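PDB 6P74: OLD nuclease from Thermus scotoductus, which degrades linear and supercoiled double-stranded DNA from 5' to 3' in a metal-dependent reaction, nicks and linearises circular DNA, and has a DNA-stimulated ATPase activity. Local coordinates for the interface of chains A and B. Coordinates in Å, arbitrary orientation; residue numbers count along the deposited sequence, not the author numbering. Chains: chain A/B, Putative ATP-dependent endonuclease of the OLD family.

Contact 1: the interface of chains A and B. Residues chain A 162-163, 166, 228, 266; chain B 188-189, 192.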
# COMPACT_ATOMS: atom_id res chain seq x y z
N PRO A 162 -31.73 4.29 3.33
CA PRO A 162 -33.16 4.49 3.62
C PRO A 162 -33.64 5.88 3.24
O PRO A 162 -34.83 6.06 2.95
CB PRO A 162 -33.25 4.25 5.13
CG PRO A 162 -31.90 4.59 5.64
CD PRO A 162 -30.95 4.12 4.57
N VAL A 163 -32.74 6.87 3.20
CA VAL A 163 -33.11 8.21 2.75
C VAL A 163 -33.26 8.23 1.24
O VAL A 163 -34.29 8.68 0.71
CB VAL A 163 -32.05 9.23 3.22
CG1 VAL A 163 -32.23 10.56 2.52
CG2 VAL A 163 -32.14 9.40 4.72
N GLU A 166 -36.92 6.77 0.18
CA GLU A 166 -38.13 7.58 0.26
C GLU A 166 -37.99 8.95 -0.36
O GLU A 166 -38.91 9.77 -0.24
CB GLU A 166 -38.58 7.72 1.71
CG GLU A 166 -38.92 6.41 2.37
CD GLU A 166 -38.76 6.48 3.87
OE1 GLU A 166 -39.49 7.28 4.50
OE2 GLU A 166 -37.88 5.77 4.41
N PHE A 228 -28.02 11.69 -3.22
CA PHE A 228 -27.49 11.11 -1.99
C PHE A 228 -26.24 10.25 -2.22
O PHE A 228 -25.67 9.74 -1.25
CB PHE A 228 -28.60 10.32 -1.30
CG PHE A 228 -29.77 11.17 -0.93
CD1 PHE A 228 -29.74 11.93 0.23
CD2 PHE A 228 -30.87 11.25 -1.75
CE1 PHE A 228 -30.81 12.74 0.58
CE2 PHE A 228 -31.94 12.05 -1.41
CZ PHE A 228 -31.91 12.80 -0.24
N LEU A 266 -30.71 4.15 13.99
CA LEU A 266 -31.56 3.78 12.86
C LEU A 266 -31.92 2.30 12.90
O LEU A 266 -32.90 1.90 12.27
CB LEU A 266 -30.88 4.11 11.53
CG LEU A 266 -31.03 5.55 11.02
CD1 LEU A 266 -32.50 5.93 10.81
CD2 LEU A 266 -30.33 6.57 11.93
N GLN B 188 -36.07 13.40 8.24
CA GLN B 188 -35.21 12.29 8.64
C GLN B 188 -33.74 12.61 8.38
O GLN B 188 -32.87 12.24 9.18
CB GLN B 188 -35.60 10.99 7.92
CG GLN B 188 -34.96 9.73 8.56
CD GLN B 188 -34.89 8.50 7.63
OE1 GLN B 188 -35.30 8.56 6.46
NE2 GLN B 188 -34.36 7.40 8.16
N VAL B 189 -33.46 13.30 7.27
CA VAL B 189 -32.09 13.69 6.98
C VAL B 189 -31.54 14.59 8.08
O VAL B 189 -30.40 14.42 8.53
CB VAL B 189 -32.01 14.37 5.60
CG1 VAL B 189 -30.65 15.04 5.42
CG2 VAL B 189 -32.24 13.35 4.49
N ILE B 192 -30.72 12.59 11.17
CA ILE B 192 -29.48 11.86 10.98
C ILE B 192 -28.29 12.79 11.08
O ILE B 192 -27.28 12.47 11.72
CB ILE B 192 -29.50 11.12 9.64
CG1 ILE B 192 -30.61 10.08 9.65
CG2 ILE B 192 -28.14 10.49 9.36
CD1 ILE B 192 -30.72 9.30 8.36
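The side-chain amide of B:Gln188 lies between two hydrocarbon groups of the partner chain, its nitrogen NE2 3.6 Å from CD1 of A:Leu266 and its oxygen OE1 3.7 Å from CG2 of A:Val163. This is part of the homodimer interface of a class 1 OLD nuclease, where the first turn of chain B helix 187-205 enters the gap between the ends of two chain A helices: 154-166, in the dimerization domain, and 246-266, in the C-terminal part of the ATPase domain. B:Gln188 spans that gap because its CG points away from the backbone N (chi1 -166°) and the chain stays extended beyond it. The amide thus passes alongside A:Val163, the two side chains running in opposite directions. A:Pro162 and A:Glu166 lie farther from the amide oxygen; the backbone O of A:Pro162 and the carboxylate OE2 of A:Glu166 each come to 4.3 Å from OE1 of B:Gln188, too far for a hydrogen bond.

Both methyls of A:Val163 are used. CG1 presses on CG2 of B:Val189 at 3.4 Å, a tight fit in which the valines cross at about a right angle. CG2 also meets the terminal methyl CD1 of B:Ile192, at 3.9 Å. From helix 246-266, CD2 of A:Leu266 approaches CG1 of B:Ile192 at about a right angle, while the ring of A:Phe228 borders B:Val189 more loosely.

Contact 2: the interface of chains A and B. Residues chain A 156, 159-160, 233, 259; chain B 192, 196, 219.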
# COMPACT_ATOMS: atom_id res chain seq x y z
N LEU A 156 -20.99 6.11 4.57
CA LEU A 156 -22.08 7.07 4.60
C LEU A 156 -23.18 6.66 3.63
O LEU A 156 -24.38 6.77 3.94
CB LEU A 156 -21.55 8.46 4.26
CG LEU A 156 -22.52 9.62 4.45
CD1 LEU A 156 -23.04 9.68 5.90
CD2 LEU A 156 -21.79 10.89 4.08
N LEU A 159 -25.53 4.48 5.20
CA LEU A 159 -26.38 5.20 6.15
C LEU A 159 -27.57 5.85 5.46
O LEU A 159 -28.70 5.81 5.98
CB LEU A 159 -25.56 6.25 6.90
CG LEU A 159 -26.29 7.07 7.97
CD1 LEU A 159 -26.78 6.20 9.12
CD2 LEU A 159 -25.41 8.20 8.51
N LEU A 160 -27.35 6.45 4.29
CA LEU A 160 -28.39 7.19 3.57
C LEU A 160 -29.30 6.31 2.72
O LEU A 160 -30.23 6.84 2.11
CB LEU A 160 -27.75 8.24 2.66
CG LEU A 160 -26.94 9.33 3.36
CD1 LEU A 160 -26.14 10.13 2.33
CD2 LEU A 160 -27.85 10.24 4.17
N LEU A 233 -20.16 14.49 4.67
CA LEU A 233 -20.09 15.33 5.86
C LEU A 233 -18.98 16.36 5.66
O LEU A 233 -17.90 16.04 5.16
CB LEU A 233 -19.81 14.51 7.11
CG LEU A 233 -20.97 13.82 7.83
CD1 LEU A 233 -22.20 14.70 7.84
CD2 LEU A 233 -21.25 12.46 7.25
N ILE A 259 -21.27 8.75 12.77
CA ILE A 259 -21.96 7.94 11.76
C ILE A 259 -22.42 6.62 12.38
O ILE A 259 -23.56 6.20 12.21
CB ILE A 259 -21.08 7.71 10.52
CG1 ILE A 259 -21.02 8.97 9.66
CG2 ILE A 259 -21.65 6.58 9.65
CD1 ILE A 259 -19.77 9.02 8.83
N ILE B 192 -30.72 12.59 11.17
CA ILE B 192 -29.48 11.86 10.98
C ILE B 192 -28.29 12.79 11.08
O ILE B 192 -27.28 12.47 11.72
CB ILE B 192 -29.50 11.12 9.64
CG1 ILE B 192 -30.61 10.08 9.65
CG2 ILE B 192 -28.14 10.49 9.36
CD1 ILE B 192 -30.72 9.30 8.36
N ILE B 196 -25.20 12.72 13.93
CA ILE B 196 -23.78 12.73 13.58
C ILE B 196 -23.07 13.91 14.24
O ILE B 196 -22.08 13.74 14.97
CB ILE B 196 -23.61 12.75 12.05
CG1 ILE B 196 -24.26 11.52 11.42
CG2 ILE B 196 -22.12 12.85 11.67
CD1 ILE B 196 -24.10 11.44 9.90
N PHE B 219 -24.31 17.85 6.21
CA PHE B 219 -24.30 17.29 4.87
C PHE B 219 -24.11 18.38 3.81
O PHE B 219 -24.32 19.57 4.07
CB PHE B 219 -25.61 16.54 4.60
CG PHE B 219 -25.73 15.21 5.32
CD1 PHE B 219 -24.72 14.27 5.24
CD2 PHE B 219 -26.88 14.91 6.04
CE1 PHE B 219 -24.84 13.03 5.89
CE2 PHE B 219 -27.01 13.68 6.68
CZ PHE B 219 -26.00 12.74 6.60
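A:Leu233 and B:Phe219 lie side by side and point the same way, with methyl CD1 of the leucine 3.6 Å from ring atom CD1. The aromatic ring is flanked from opposite sides by CD1 of A:Leu233 and CD2 of A:Leu160, the latter reaching CZ at 4.0 Å as its side chain runs antiparallel to the phenylalanine. CD1 of A:Leu156 meets the ring's edge in the ring plane, 3.8 Å from CE1.

A second cluster adjoins the first. CD2 of A:Leu159 fits between two consecutive turns of chain B helix 187-205, touching CG2 of B:Ile192 at 3.7 Å and CD1 of B:Ile196 at 3.8 Å. In this leucine CG lies opposite the backbone N, beside the carbonyl carbon (chi1 -178°), which places CD2 against the two isoleucines. B:Ile196 meets A:Leu159 and A:Leu233 tip to tip but lies alongside A:Ile259.

Behind these side chains, an antiparallel beta bridge joins A:Leu233 of strand 232-235 to B:Phe219 of strand 217-220 and probably aligns the two side chains. Helix 246-266 supports the cluster from the ATPase domain, placing CG1 of A:Ile259 4.0 Å from CD1 of B:Ile196.

Contact 3: the interface of chains A and B. Residues chain A 257-258, 286, 289; chain B 199, 202-203, 206.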
# COMPACT_ATOMS: atom_id res chain seq x y z
N VAL A 257 -17.38 8.25 14.40
CA VAL A 257 -18.13 7.79 15.57
C VAL A 257 -19.58 8.23 15.46
O VAL A 257 -20.51 7.46 15.72
CB VAL A 257 -17.48 8.27 16.88
CG1 VAL A 257 -18.26 7.78 18.10
CG2 VAL A 257 -16.01 7.81 16.96
N GLY A 258 -19.80 9.48 15.03
CA GLY A 258 -21.15 9.97 14.88
C GLY A 258 -21.94 9.18 13.85
O GLY A 258 -23.14 8.94 14.01
N ALA A 286 -13.31 9.08 24.05
CA ALA A 286 -14.06 8.81 22.83
C ALA A 286 -13.85 7.39 22.36
O ALA A 286 -14.75 6.79 21.76
CB ALA A 286 -13.68 9.79 21.72
N TYR A 289 -16.24 5.44 24.30
CA TYR A 289 -17.59 5.60 23.77
C TYR A 289 -17.77 4.77 22.49
O TYR A 289 -18.74 4.03 22.34
CB TYR A 289 -17.86 7.09 23.55
CG TYR A 289 -19.22 7.40 23.00
CD1 TYR A 289 -19.48 7.27 21.66
CD2 TYR A 289 -20.25 7.82 23.83
CE1 TYR A 289 -20.71 7.53 21.14
CE2 TYR A 289 -21.50 8.10 23.32
CZ TYR A 289 -21.73 7.94 21.96
OH TYR A 289 -22.96 8.19 21.40
N THR B 199 -22.89 13.93 18.09
CA THR B 199 -22.00 12.89 18.60
C THR B 199 -20.55 13.26 18.36
O THR B 199 -19.73 13.23 19.28
CB THR B 199 -22.34 11.55 17.95
OG1 THR B 199 -23.65 11.15 18.35
CG2 THR B 199 -21.35 10.47 18.34
N GLN B 202 -19.44 15.81 20.84
CA GLN B 202 -19.18 15.22 22.14
C GLN B 202 -17.84 14.48 22.16
O GLN B 202 -17.06 14.62 23.11
CB GLN B 202 -20.34 14.30 22.52
CG GLN B 202 -20.19 13.62 23.87
CD GLN B 202 -21.25 12.55 24.11
OE1 GLN B 202 -22.00 12.19 23.20
NE2 GLN B 202 -21.30 12.03 25.33
N MET B 203 -17.55 13.71 21.11
CA MET B 203 -16.24 13.07 21.04
C MET B 203 -15.13 14.12 21.05
O MET B 203 -14.07 13.89 21.63
CB MET B 203 -16.12 12.21 19.78
CG MET B 203 -17.13 11.10 19.63
SD MET B 203 -17.33 10.00 21.06
CE MET B 203 -18.56 10.87 22.00
N PHE B 206 -14.17 15.83 24.58
CA PHE B 206 -13.24 15.15 25.49
C PHE B 206 -11.81 15.66 25.35
O PHE B 206 -11.01 15.48 26.27
CB PHE B 206 -13.25 13.64 25.25
CG PHE B 206 -14.57 12.98 25.51
CD1 PHE B 206 -15.32 13.29 26.63
CD2 PHE B 206 -15.06 12.00 24.61
CE1 PHE B 206 -16.55 12.66 26.87
CE2 PHE B 206 -16.27 11.37 24.84
CZ PHE B 206 -17.03 11.70 25.97
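The thioether of B:Met203 fills the centre of this patch, its SD 3.5 Å from ring atom CD1 of A:Tyr289. In this part of the OLD nuclease homodimer, the last turns of helix 187-205, from the dimerization domain of one chain, pack against helices 246-266 and 284-299 in the C-terminal part of the other chain's ATPase domain. The methionine chain is bent at chi2 (-51°) and chi3 (88°), which folds methyl CE over one face of the tyrosine. CE sits 3.8 Å from the ring centroid in a CH-pi contact, displaced toward the rim. The tyrosine ring is presented for this with CG opposite its backbone N and beside the carbonyl carbon.

Around the sulfur, CB of A:Ala286 packs at 3.7 Å and CG1 of A:Val257 at 3.8 Å, so SD is held among carbon groups of both ATPase helices. One turn earlier on the dimerization helix, methyl CG2 of B:Thr199 rests on CA of A:Gly258 at 3.5 Å, so that a side-chain methyl meets helix backbone here.

Farther out, ring atom CD2 of B:Phe206 lies 3.5 Å from the backbone N of A:Ala286, which stands off the ring plane beyond the rim, while the backbone O of B:Gln202 stands above one ring face. At the polar rim the extended B:Gln202 brings its amide OE1 to 4.1 Å from CE2 of A:Tyr289, with the amide and ring planes 63° apart.

Contact 4: the interface of chains A and B. Residues chain A 167, 169, 173, 227-228; chain B 180, 183-184.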
# COMPACT_ATOMS: atom_id res chain seq x y z
N PHE A 167 -36.87 9.23 -1.02
CA PHE A 167 -36.72 10.51 -1.70
C PHE A 167 -37.71 10.62 -2.85
O PHE A 167 -37.89 9.68 -3.62
CB PHE A 167 -35.30 10.67 -2.21
CG PHE A 167 -35.03 11.99 -2.87
CD1 PHE A 167 -35.25 13.18 -2.18
CD2 PHE A 167 -34.52 12.05 -4.17
CE1 PHE A 167 -34.99 14.41 -2.77
CE2 PHE A 167 -34.25 13.27 -4.77
CZ PHE A 167 -34.49 14.45 -4.07
N LEU A 169 -38.25 14.15 -4.48
CA LEU A 169 -38.11 15.47 -5.09
C LEU A 169 -36.99 15.52 -6.12
O LEU A 169 -36.33 16.55 -6.28
CB LEU A 169 -37.88 16.53 -4.02
CG LEU A 169 -39.10 16.74 -3.13
CD1 LEU A 169 -38.83 17.79 -2.07
CD2 LEU A 169 -40.26 17.13 -4.02
N PHE A 173 -34.93 18.85 -7.59
CA PHE A 173 -33.50 18.97 -7.31
C PHE A 173 -32.70 19.17 -8.59
O PHE A 173 -31.72 19.93 -8.60
CB PHE A 173 -32.99 17.75 -6.56
CG PHE A 173 -31.54 17.85 -6.22
CD1 PHE A 173 -31.14 18.48 -5.05
CD2 PHE A 173 -30.58 17.38 -7.10
CE1 PHE A 173 -29.81 18.60 -4.75
CE2 PHE A 173 -29.24 17.50 -6.80
CZ PHE A 173 -28.85 18.11 -5.62
N PRO A 227 -28.78 12.06 -5.94
CA PRO A 227 -27.94 13.05 -5.25
C PRO A 227 -27.32 12.54 -3.96
O PRO A 227 -26.18 12.93 -3.64
CB PRO A 227 -28.92 14.21 -4.99
CG PRO A 227 -30.25 13.53 -4.90
CD PRO A 227 -30.21 12.40 -5.89
N PHE A 228 -28.02 11.69 -3.22
CA PHE A 228 -27.49 11.11 -1.99
C PHE A 228 -26.24 10.25 -2.22
O PHE A 228 -25.67 9.74 -1.25
CB PHE A 228 -28.60 10.32 -1.30
CG PHE A 228 -29.77 11.17 -0.93
CD1 PHE A 228 -29.74 11.93 0.23
CD2 PHE A 228 -30.87 11.25 -1.75
CE1 PHE A 228 -30.81 12.74 0.58
CE2 PHE A 228 -31.94 12.05 -1.41
CZ PHE A 228 -31.91 12.80 -0.24
N ALA B 180 -30.82 24.15 -3.20
CA ALA B 180 -30.81 22.75 -3.60
C ALA B 180 -30.63 21.84 -2.39
O ALA B 180 -31.26 20.77 -2.32
CB ALA B 180 -29.71 22.51 -4.63
N LEU B 183 -33.93 20.99 -0.66
CA LEU B 183 -34.75 19.93 -1.24
C LEU B 183 -34.36 18.56 -0.70
O LEU B 183 -35.19 17.64 -0.67
CB LEU B 183 -34.64 19.93 -2.77
CG LEU B 183 -35.61 20.80 -3.56
CD1 LEU B 183 -35.66 22.21 -3.01
CD2 LEU B 183 -35.17 20.81 -5.00
N LEU B 184 -33.09 18.41 -0.29
CA LEU B 184 -32.62 17.15 0.27
C LEU B 184 -32.93 17.01 1.75
O LEU B 184 -33.14 15.89 2.24
CB LEU B 184 -31.11 17.02 0.06
CG LEU B 184 -30.66 17.07 -1.40
CD1 LEU B 184 -29.20 16.67 -1.49
CD2 LEU B 184 -31.57 16.19 -2.26
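A chi1 of -178° sets CG of A:Phe173 opposite its backbone N, and the ring meets B:Leu184, whose own chi1 of -59° turns its isobutyl group toward it. In this corner of the OLD dimerization domain the C-terminal end of chain B helix 170-184 packs against the N-terminal end of the same helix in chain A. The two side chains cross obliquely, and methyl CD2 of B:Leu184 touches ring atom CD1 of A:Phe173 at 3.6 Å.

That methyl enters an aromatic pocket of chain A. CZ of A:Phe167 stands 3.9 Å from it, and CG of A:Pro227 and CZ of A:Phe228 come in from the 3-10 helix 227-229. Within chain A, A:Phe167 is fixed between neighbours: CE2 of A:Phe228 lies over one face near the rim, and the backbone N of A:Leu169 lies 3.6 Å above the centre of the other.

B:Leu183 points to the opposite side of A:Phe173, where its CD2 packs against the helix backbone, 3.4 Å from CA. Its carbonyl O lies in the plane of the A:Phe167 ring at the edge, 3.9 Å from CE1. The carbonyl O of B:Ala180 is 3.6 Å from CE1 of A:Phe173, beside the methyl of the same alanine.

The contacts form a continuous band, with contact 4 and contact 3 at its ends, about 29 Å apart between the centres of their C-alpha atoms. Contacts 1 and 2 are about 8 Å apart and share B:Ile192; contacts 1 and 4, about 11 Å apart, share A:Phe228. Chain B helix 187-205 runs through contacts 1, 2 and 3, and chain A helix 246-266 faces it in all three, tying dimerization to the ATPase domain. The two-fold axis repeats the band with chains exchanged. The centre of contact 3 is about 39 Å from A:Arg487, consistent with a role in assembly, away from the nuclease site.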